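Local coordinates for protein transcriptional regulator (Aquifex aeolicus, PDB 2EH3) that probably binds DNA through a helix-turn-helix domain and regulates transcription, as TetR/AcrR-family regulators do, and carries bound magnesium ions, at residues 54-65 against 79-90. Sequence-based numbering, arbitrary orientation.
Sequences IERTHKKIISLF and MFLEVLYREKKV. With MG (magnesium ion), chain C.
Ile54 opens the contact by laying CD1 near CG1 of Val90, an apolar start to an antiparallel helix pair in the all-helical TetR-like fold. Helix 46-67 here runs against the end of helix 73-86 and the first turn of helix 88-99; the axes of 54-65 and 79-86 are nearly antiparallel and approach to 10.5 Å. The pair illustrates how a polar clamp can be set into an otherwise apolar helical interface. One turn on, Thr57 meets Val90 tip to tip and also donates from OG1 to OE1 of Glu87 at 2.8 Å, arriving on the anti side and 24° out of the carboxylate plane. Glu87 occupies the break between the two helices, at the N-cap position of helix 88-99; its CB already points toward helix 46-67, and a bend at chi2 (-76°) sets the carboxylate alongside Thr57 and Lys60. Lys60, extended beyond CG, crosses that acid at about a right angle and completes the clasp: its NZ forms a salt bridge to Glu87 OE2 at 2.8 Å, on the syn side but 34° out of plane. Two different donors thus hold the two oxygens and limit rotation of the group. Farther along the helix the contact becomes hydrocarbon. Ile61 sends CD1 between CE1 of Phe80, 3.7 Å away, and CG1 of Val83, while Leu84 CD2 lies a little farther off. Leu64 follows, its CD1 resting 3.7 Å from Val83 CG2 and its CD2 beside Phe80 CB. Phe65 closes the series with an edge-to-face pair, its edge toward the face of Phe80; Phe119 of helix 105-126 and Leu142 of helix 131-152 extend this core. On the flank of helix 73-86, Glu82 binds magnesium through OE2, together with Glu78. Packing is tightest where Leu64 CD1 presses on CG of Met79, present as selenomethionine, at 3.3 Å.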
ATOM      1  N   ILE A  54      -5.548   2.740  16.843  1.00 14.84           N
ATOM      2  CA  ILE A  54      -5.386   3.580  15.671  1.00 14.93           C
ATOM      3  C   ILE A  54      -5.658   5.032  16.014  1.00 16.74           C
ATOM      4  O   ILE A  54      -4.876   5.926  15.632  1.00 17.66           O
ATOM      5  CB  ILE A  54      -6.330   3.108  14.540  1.00 14.13           C
ATOM      6  CG1 ILE A  54      -5.981   1.655  14.167  1.00 16.04           C
ATOM      7  CG2 ILE A  54      -6.231   4.048  13.318  1.00 13.21           C
ATOM      8  CD1 ILE A  54      -4.548   1.439  13.649  1.00 16.83           C
ATOM      9  N   GLU A  55      -6.741   5.270  16.751  1.00 17.83           N
ATOM     10  CA  GLU A  55      -7.122   6.630  17.127  1.00 20.34           C
ATOM     11  C   GLU A  55      -6.013   7.348  17.896  1.00 20.53           C
ATOM     12  O   GLU A  55      -5.762   8.546  17.682  1.00 19.05           O
ATOM     13  CB  GLU A  55      -8.398   6.599  17.959  1.00 21.28           C
ATOM     14  CG  GLU A  55      -9.121   7.928  18.050  1.00 24.75           C
ATOM     15  CD  GLU A  55      -9.795   8.319  16.747  1.00 26.17           C
ATOM     16  OE1 GLU A  55      -9.844   7.486  15.814  1.00 27.79           O
ATOM     17  OE2 GLU A  55     -10.289   9.461  16.665  1.00 29.52           O
ATOM     18  N   ARG A  56      -5.343   6.632  18.790  1.00 20.77           N
ATOM     19  CA  ARG A  56      -4.284   7.263  19.561  1.00 19.01           C
ATOM     20  C   ARG A  56      -3.065   7.605  18.700  1.00 19.79           C
ATOM     21  O   ARG A  56      -2.438   8.646  18.915  1.00 18.89           O
ATOM     22  CB  ARG A  56      -3.907   6.394  20.753  1.00 19.69           C
ATOM     23  CG  ARG A  56      -4.973   6.420  21.816  1.00 20.40           C
ATOM     24  CD  ARG A  56      -4.525   5.655  23.039  1.00 20.02           C
ATOM     25  NE  ARG A  56      -5.529   5.756  24.089  1.00 19.56           N
ATOM     26  CZ  ARG A  56      -5.246   5.796  25.383  1.00 19.96           C
ATOM     27  NH1 ARG A  56      -3.985   5.736  25.793  1.00 21.07           N
ATOM     28  NH2 ARG A  56      -6.226   5.912  26.258  1.00 21.77           N
ATOM     29  N   THR A  57      -2.735   6.761  17.714  1.00 18.81           N
ATOM     30  CA  THR A  57      -1.600   7.086  16.853  1.00 17.95           C
ATOM     31  C   THR A  57      -2.021   8.228  15.914  1.00 17.07           C
ATOM     32  O   THR A  57      -1.216   9.117  15.614  1.00 18.62           O
ATOM     33  CB  THR A  57      -1.092   5.844  16.055  1.00 19.03           C
ATOM     34  OG1 THR A  57      -0.515   4.904  16.972  1.00 20.70           O
ATOM     35  CG2 THR A  57       0.000   6.232  15.079  1.00 20.01           C
ATOM     36  N   HIS A  58      -3.275   8.237  15.488  1.00 16.81           N
ATOM     37  CA  HIS A  58      -3.770   9.318  14.624  1.00 17.05           C
ATOM     38  C   HIS A  58      -3.666  10.633  15.389  1.00 17.43           C
ATOM     39  O   HIS A  58      -3.302  11.668  14.820  1.00 15.88           O
ATOM     40  CB  HIS A  58      -5.237   9.089  14.251  1.00 18.73           C
ATOM     41  CG  HIS A  58      -5.815  10.160  13.370  1.00 18.74           C
ATOM     42  ND1 HIS A  58      -7.123  10.580  13.476  1.00 18.92           N
ATOM     43  CD2 HIS A  58      -5.274  10.876  12.356  1.00 20.87           C
ATOM     44  CE1 HIS A  58      -7.364  11.506  12.565  1.00 20.16           C
ATOM     45  NE2 HIS A  58      -6.261  11.704  11.871  1.00 19.68           N
ATOM     46  N   LYS A  59      -4.008  10.598  16.674  1.00 17.38           N
ATOM     47  CA  LYS A  59      -3.932  11.808  17.490  1.00 16.78           C
ATOM     48  C   LYS A  59      -2.519  12.342  17.563  1.00 15.86           C
ATOM     49  O   LYS A  59      -2.344  13.557  17.651  1.00 14.83           O
ATOM     50  CB  LYS A  59      -4.499  11.564  18.889  1.00 18.66           C
ATOM     51  CG  LYS A  59      -6.010  11.673  18.902  1.00 22.05           C
ATOM     52  CD  LYS A  59      -6.622  11.159  20.188  1.00 26.32           C
ATOM     53  CE  LYS A  59      -8.080  11.533  20.245  1.00 28.26           C
ATOM     54  NZ  LYS A  59      -8.756  11.264  18.943  1.00 29.73           N
ATOM     55  N   LYS A  60      -1.515  11.460  17.539  1.00 15.69           N
ATOM     56  CA  LYS A  60      -0.126  11.921  17.561  1.00 15.35           C
ATOM     57  C   LYS A  60       0.149  12.629  16.236  1.00 15.52           C
ATOM     58  O   LYS A  60       0.943  13.577  16.186  1.00 17.62           O
ATOM     59  CB  LYS A  60       0.861  10.746  17.731  1.00 16.24           C
ATOM     60  CG  LYS A  60       0.833  10.161  19.125  1.00 19.53           C
ATOM     61  CD  LYS A  60       1.672   8.893  19.246  1.00 21.09           C
ATOM     62  CE  LYS A  60       1.451   8.273  20.625  1.00 22.99           C
ATOM     63  NZ  LYS A  60       1.936   6.866  20.742  1.00 25.63           N
ATOM     64  N   ILE A  61      -0.502  12.163  15.167  1.00 16.53           N
ATOM     65  CA  ILE A  61      -0.323  12.769  13.853  1.00 15.35           C
ATOM     66  C   ILE A  61      -0.991  14.138  13.821  1.00 14.97           C
ATOM     67  O   ILE A  61      -0.421  15.108  13.307  1.00 15.29           O
ATOM     68  CB  ILE A  61      -0.900  11.868  12.740  1.00 16.03           C
ATOM     69  CG1 ILE A  61      -0.118  10.547  12.708  1.00 17.67           C
ATOM     70  CG2 ILE A  61      -0.790  12.566  11.381  1.00 16.24           C
ATOM     71  CD1 ILE A  61       1.365  10.707  12.468  1.00 20.05           C
ATOM     72  N   ILE A  62      -2.195  14.219  14.371  1.00 15.71           N
ATOM     73  CA  ILE A  62      -2.885  15.505  14.434  1.00 15.25           C
ATOM     74  C   ILE A  62      -2.000  16.479  15.222  1.00 15.78           C
ATOM     75  O   ILE A  62      -1.808  17.624  14.796  1.00 14.49           O
ATOM     76  CB  ILE A  62      -4.255  15.352  15.114  1.00 16.20           C
ATOM     77  CG1 ILE A  62      -5.150  14.510  14.202  1.00 16.79           C
ATOM     78  CG2 ILE A  62      -4.895  16.727  15.411  1.00 17.68           C
ATOM     79  CD1 ILE A  62      -6.543  14.261  14.776  1.00 17.56           C
ATOM     80  N   SER A  63      -1.473  16.035  16.363  1.00 15.53           N
ATOM     81  CA  SER A  63      -0.592  16.886  17.178  1.00 16.83           C
ATOM     82  C   SER A  63       0.625  17.346  16.392  1.00 16.40           C
ATOM     83  O   SER A  63       1.033  18.510  16.486  1.00 15.03           O
ATOM     84  CB  SER A  63      -0.111  16.131  18.423  1.00 18.29           C
ATOM     85  OG  SER A  63      -1.190  15.946  19.307  1.00 22.52           O
ATOM     86  N   LEU A  64       1.218  16.430  15.630  1.00 16.13           N
ATOM     87  CA  LEU A  64       2.380  16.757  14.824  1.00 18.05           C
ATOM     88  C   LEU A  64       2.072  17.938  13.893  1.00 17.27           C
ATOM     89  O   LEU A  64       2.857  18.889  13.798  1.00 18.20           O
ATOM     90  CB  LEU A  64       2.804  15.532  14.002  1.00 20.79           C
ATOM     91  CG  LEU A  64       3.960  15.711  13.011  1.00 25.04           C
ATOM     92  CD1 LEU A  64       4.911  14.527  13.119  1.00 24.56           C
ATOM     93  CD2 LEU A  64       3.429  15.823  11.606  1.00 25.27           C
ATOM     94  N   PHE A  65       0.939  17.875  13.201  1.00 15.80           N
ATOM     95  CA  PHE A  65       0.581  18.950  12.296  1.00 15.52           C
ATOM     96  C   PHE A  65       0.334  20.235  13.064  1.00 16.68           C
ATOM     97  O   PHE A  65       0.799  21.289  12.651  1.00 18.34           O
ATOM     98  CB  PHE A  65      -0.684  18.604  11.500  1.00 17.23           C
ATOM     99  CG  PHE A  65      -0.428  17.735  10.315  1.00 16.89           C
ATOM    100  CD1 PHE A  65       0.271  18.220   9.222  1.00 18.99           C
ATOM    101  CD2 PHE A  65      -0.879  16.413  10.294  1.00 18.27           C
ATOM    102  CE1 PHE A  65       0.521  17.407   8.123  1.00 20.21           C
ATOM    103  CE2 PHE A  65      -0.632  15.600   9.193  1.00 20.90           C
ATOM    104  CZ  PHE A  65       0.072  16.108   8.107  1.00 20.52           C
HETATM  105  N   MSE A  79       9.712  15.173  10.632  1.00  8.25           N
HETATM  106  CA  MSE A  79       9.071  14.838  11.903  1.00  9.16           C
HETATM  107  C   MSE A  79       8.006  13.772  11.745  1.00  9.84           C
HETATM  108  O   MSE A  79       7.851  12.895  12.600  1.00 11.49           O
HETATM  109  CB  MSE A  79       8.440  16.096  12.488  1.00 14.64           C
HETATM  110  CG  MSE A  79       7.814  15.886  13.829  1.00 15.61           C
HETATM  111 SE   MSE A  79       9.130  15.727  15.251  1.00 28.65          SE
HETATM  112  CE  MSE A  79      10.258  17.134  14.769  1.00 16.64           C
ATOM    113  N   PHE A  80       7.280  13.869  10.635  1.00  9.40           N
ATOM    114  CA  PHE A  80       6.211  12.925  10.289  1.00  9.78           C
ATOM    115  C   PHE A  80       6.847  11.538  10.161  1.00  8.93           C
ATOM    116  O   PHE A  80       6.350  10.569  10.717  1.00 10.25           O
ATOM    117  CB  PHE A  80       5.561  13.421   8.958  1.00 12.27           C
ATOM    118  CG  PHE A  80       4.225  12.771   8.586  1.00 15.04           C
ATOM    119  CD1 PHE A  80       3.620  11.797   9.379  1.00 17.21           C
ATOM    120  CD2 PHE A  80       3.600  13.146   7.398  1.00 18.30           C
ATOM    121  CE1 PHE A  80       2.410  11.200   8.996  1.00 17.80           C
ATOM    122  CE2 PHE A  80       2.382  12.552   7.003  1.00 19.75           C
ATOM    123  CZ  PHE A  80       1.801  11.578   7.815  1.00 18.34           C
ATOM    124  N   LEU A  81       7.953  11.441   9.425  1.00  8.57           N
ATOM    125  CA  LEU A  81       8.634  10.158   9.290  1.00  9.72           C
ATOM    126  C   LEU A  81       9.148   9.657  10.637  1.00 11.17           C
ATOM    127  O   LEU A  81       9.056   8.472  10.934  1.00 10.63           O
ATOM    128  CB  LEU A  81       9.794  10.283   8.291  1.00  9.90           C
ATOM    129  CG  LEU A  81      10.742   9.074   8.200  1.00  9.74           C
ATOM    130  CD1 LEU A  81      10.029   7.823   7.724  1.00 12.96           C
ATOM    131  CD2 LEU A  81      11.888   9.433   7.237  1.00 12.60           C
ATOM    132  N   GLU A  82       9.672  10.550  11.474  1.00  9.84           N
ATOM    133  CA  GLU A  82      10.169  10.096  12.757  1.00 11.58           C
ATOM    134  C   GLU A  82       9.047   9.476  13.607  1.00 11.00           C
ATOM    135  O   GLU A  82       9.245   8.424  14.224  1.00 12.81           O
ATOM    136  CB  GLU A  82      10.825  11.262  13.492  1.00 10.73           C
ATOM    137  CG  GLU A  82      12.170  11.642  12.893  1.00 10.40           C
ATOM    138  CD  GLU A  82      12.638  13.002  13.339  1.00  9.19           C
ATOM    139  OE1 GLU A  82      11.826  13.728  13.955  1.00 10.25           O
ATOM    140  OE2 GLU A  82      13.807  13.393  13.058  1.00  9.37           O
ATOM    141  N   VAL A  83       7.879  10.123  13.627  1.00 12.66           N
ATOM    142  CA  VAL A  83       6.748   9.598  14.393  1.00 12.51           C
ATOM    143  C   VAL A  83       6.289   8.274  13.803  1.00 12.15           C
ATOM    144  O   VAL A  83       6.079   7.323  14.549  1.00 12.55           O
ATOM    145  CB  VAL A  83       5.575  10.599  14.425  1.00 14.79           C
ATOM    146  CG1 VAL A  83       4.291   9.921  14.966  1.00 17.46           C
ATOM    147  CG2 VAL A  83       5.978  11.797  15.299  1.00 18.37           C
ATOM    148  N   LEU A  84       6.139   8.191  12.481  1.00 11.20           N
ATOM    149  CA  LEU A  84       5.715   6.915  11.907  1.00 12.81           C
ATOM    150  C   LEU A  84       6.707   5.800  12.264  1.00 12.44           C
ATOM    151  O   LEU A  84       6.301   4.666  12.543  1.00 13.00           O
ATOM    152  CB  LEU A  84       5.584   7.015  10.400  1.00 12.87           C
ATOM    153  CG  LEU A  84       4.502   7.965   9.879  1.00 13.98           C
ATOM    154  CD1 LEU A  84       4.602   8.079   8.361  1.00 14.59           C
ATOM    155  CD2 LEU A  84       3.132   7.452  10.294  1.00 15.99           C
ATOM    156  N   TYR A  85       8.012   6.120  12.261  1.00 11.52           N
ATOM    157  CA  TYR A  85       9.028   5.121  12.567  1.00 12.27           C
ATOM    158  C   TYR A  85       8.912   4.674  14.024  1.00 12.66           C
ATOM    159  O   TYR A  85       8.987   3.480  14.305  1.00 14.19           O
ATOM    160  CB  TYR A  85      10.438   5.673  12.279  1.00 12.12           C
ATOM    161  CG  TYR A  85      11.506   4.605  12.266  1.00 10.72           C
ATOM    162  CD1 TYR A  85      11.817   3.913  11.084  1.00 13.26           C
ATOM    163  CD2 TYR A  85      12.159   4.251  13.437  1.00 13.14           C
ATOM    164  CE1 TYR A  85      12.778   2.869  11.075  1.00 15.18           C
ATOM    165  CE2 TYR A  85      13.119   3.204  13.447  1.00 14.04           C
ATOM    166  CZ  TYR A  85      13.412   2.534  12.262  1.00 15.77           C
ATOM    167  OH  TYR A  85      14.347   1.530  12.267  1.00 18.40           O
ATOM    168  N   ARG A  86       8.748   5.619  14.945  1.00 14.28           N
ATOM    169  CA  ARG A  86       8.574   5.283  16.369  1.00 14.54           C
ATOM    170  C   ARG A  86       7.316   4.417  16.544  1.00 14.99           C
ATOM    171  O   ARG A  86       7.294   3.502  17.376  1.00 14.93           O
ATOM    172  CB  ARG A  86       8.398   6.548  17.221  1.00 19.34           C
ATOM    173  CG  ARG A  86       9.617   7.454  17.326  1.00 25.36           C
ATOM    174  CD  ARG A  86       9.539   8.335  18.582  1.00 29.14           C
ATOM    175  NE  ARG A  86       8.273   9.056  18.730  1.00 33.03           N
ATOM    176  CZ  ARG A  86       7.986  10.216  18.143  1.00 35.15           C
ATOM    177  NH1 ARG A  86       8.878  10.808  17.357  1.00 36.74           N
ATOM    178  NH2 ARG A  86       6.810  10.791  18.352  1.00 37.86           N
ATOM    179  N   GLU A  87       6.282   4.729  15.765  1.00 13.00           N
ATOM    180  CA  GLU A  87       4.999   4.001  15.804  1.00 14.04           C
ATOM    181  C   GLU A  87       4.959   2.890  14.752  1.00 12.88           C
ATOM    182  O   GLU A  87       3.876   2.482  14.357  1.00 11.66           O
ATOM    183  CB  GLU A  87       3.824   4.965  15.521  1.00 15.23           C
ATOM    184  CG  GLU A  87       3.734   6.169  16.457  1.00 17.16           C
ATOM    185  CD  GLU A  87       3.183   5.814  17.828  1.00 20.21           C
ATOM    186  OE1 GLU A  87       2.117   5.160  17.876  1.00 22.57           O
ATOM    187  OE2 GLU A  87       3.809   6.196  18.839  1.00 21.45           O
ATOM    188  N   LYS A  88       6.109   2.337  14.347  1.00 13.49           N
ATOM    189  CA  LYS A  88       6.085   1.341  13.270  1.00 12.89           C
ATOM    190  C   LYS A  88       5.247   0.089  13.512  1.00 12.40           C
ATOM    191  O   LYS A  88       4.732  -0.495  12.564  1.00 11.70           O
ATOM    192  CB  LYS A  88       7.513   0.978  12.828  1.00 16.86           C
ATOM    193  CG  LYS A  88       8.412   0.462  13.915  1.00 19.43           C
ATOM    194  CD  LYS A  88       9.847   0.441  13.387  1.00 23.75           C
ATOM    195  CE  LYS A  88      10.831   0.282  14.527  1.00 26.42           C
ATOM    196  NZ  LYS A  88      10.668   1.358  15.550  1.00 28.97           N
ATOM    197  N   LYS A  89       5.075  -0.315  14.770  1.00 11.57           N
ATOM    198  CA  LYS A  89       4.228  -1.482  15.040  1.00 12.31           C
ATOM    199  C   LYS A  89       2.784  -1.150  14.699  1.00 11.61           C
ATOM    200  O   LYS A  89       2.043  -1.986  14.165  1.00 10.56           O
ATOM    201  CB  LYS A  89       4.382  -1.923  16.510  1.00 13.67           C
ATOM    202  CG  LYS A  89       5.755  -2.566  16.765  1.00 19.81           C
ATOM    203  CD  LYS A  89       5.881  -3.069  18.195  1.00 22.17           C
ATOM    204  CE  LYS A  89       7.309  -3.522  18.495  1.00 24.20           C
ATOM    205  NZ  LYS A  89       7.708  -4.706  17.699  1.00 27.89           N
ATOM    206  N   VAL A  90       2.366   0.084  14.975  1.00 10.71           N
ATOM    207  CA  VAL A  90       1.007   0.475  14.658  1.00  9.61           C
ATOM    208  C   VAL A  90       0.863   0.651  13.145  1.00  9.35           C
ATOM    209  O   VAL A  90      -0.192   0.356  12.599  1.00  8.54           O
ATOM    210  CB  VAL A  90       0.613   1.765  15.414  1.00  8.87           C
ATOM    211  CG1 VAL A  90      -0.799   2.208  15.030  1.00 11.96           C
ATOM    212  CG2 VAL A  90       0.710   1.518  16.918  1.00 11.16           C
TER
HETATM  213 MG    MG C1002      15.032  15.526  13.448  1.00  4.14          MG
HETATM  214  O   HOH W   1      12.778  16.170  13.206  1.00  9.20           O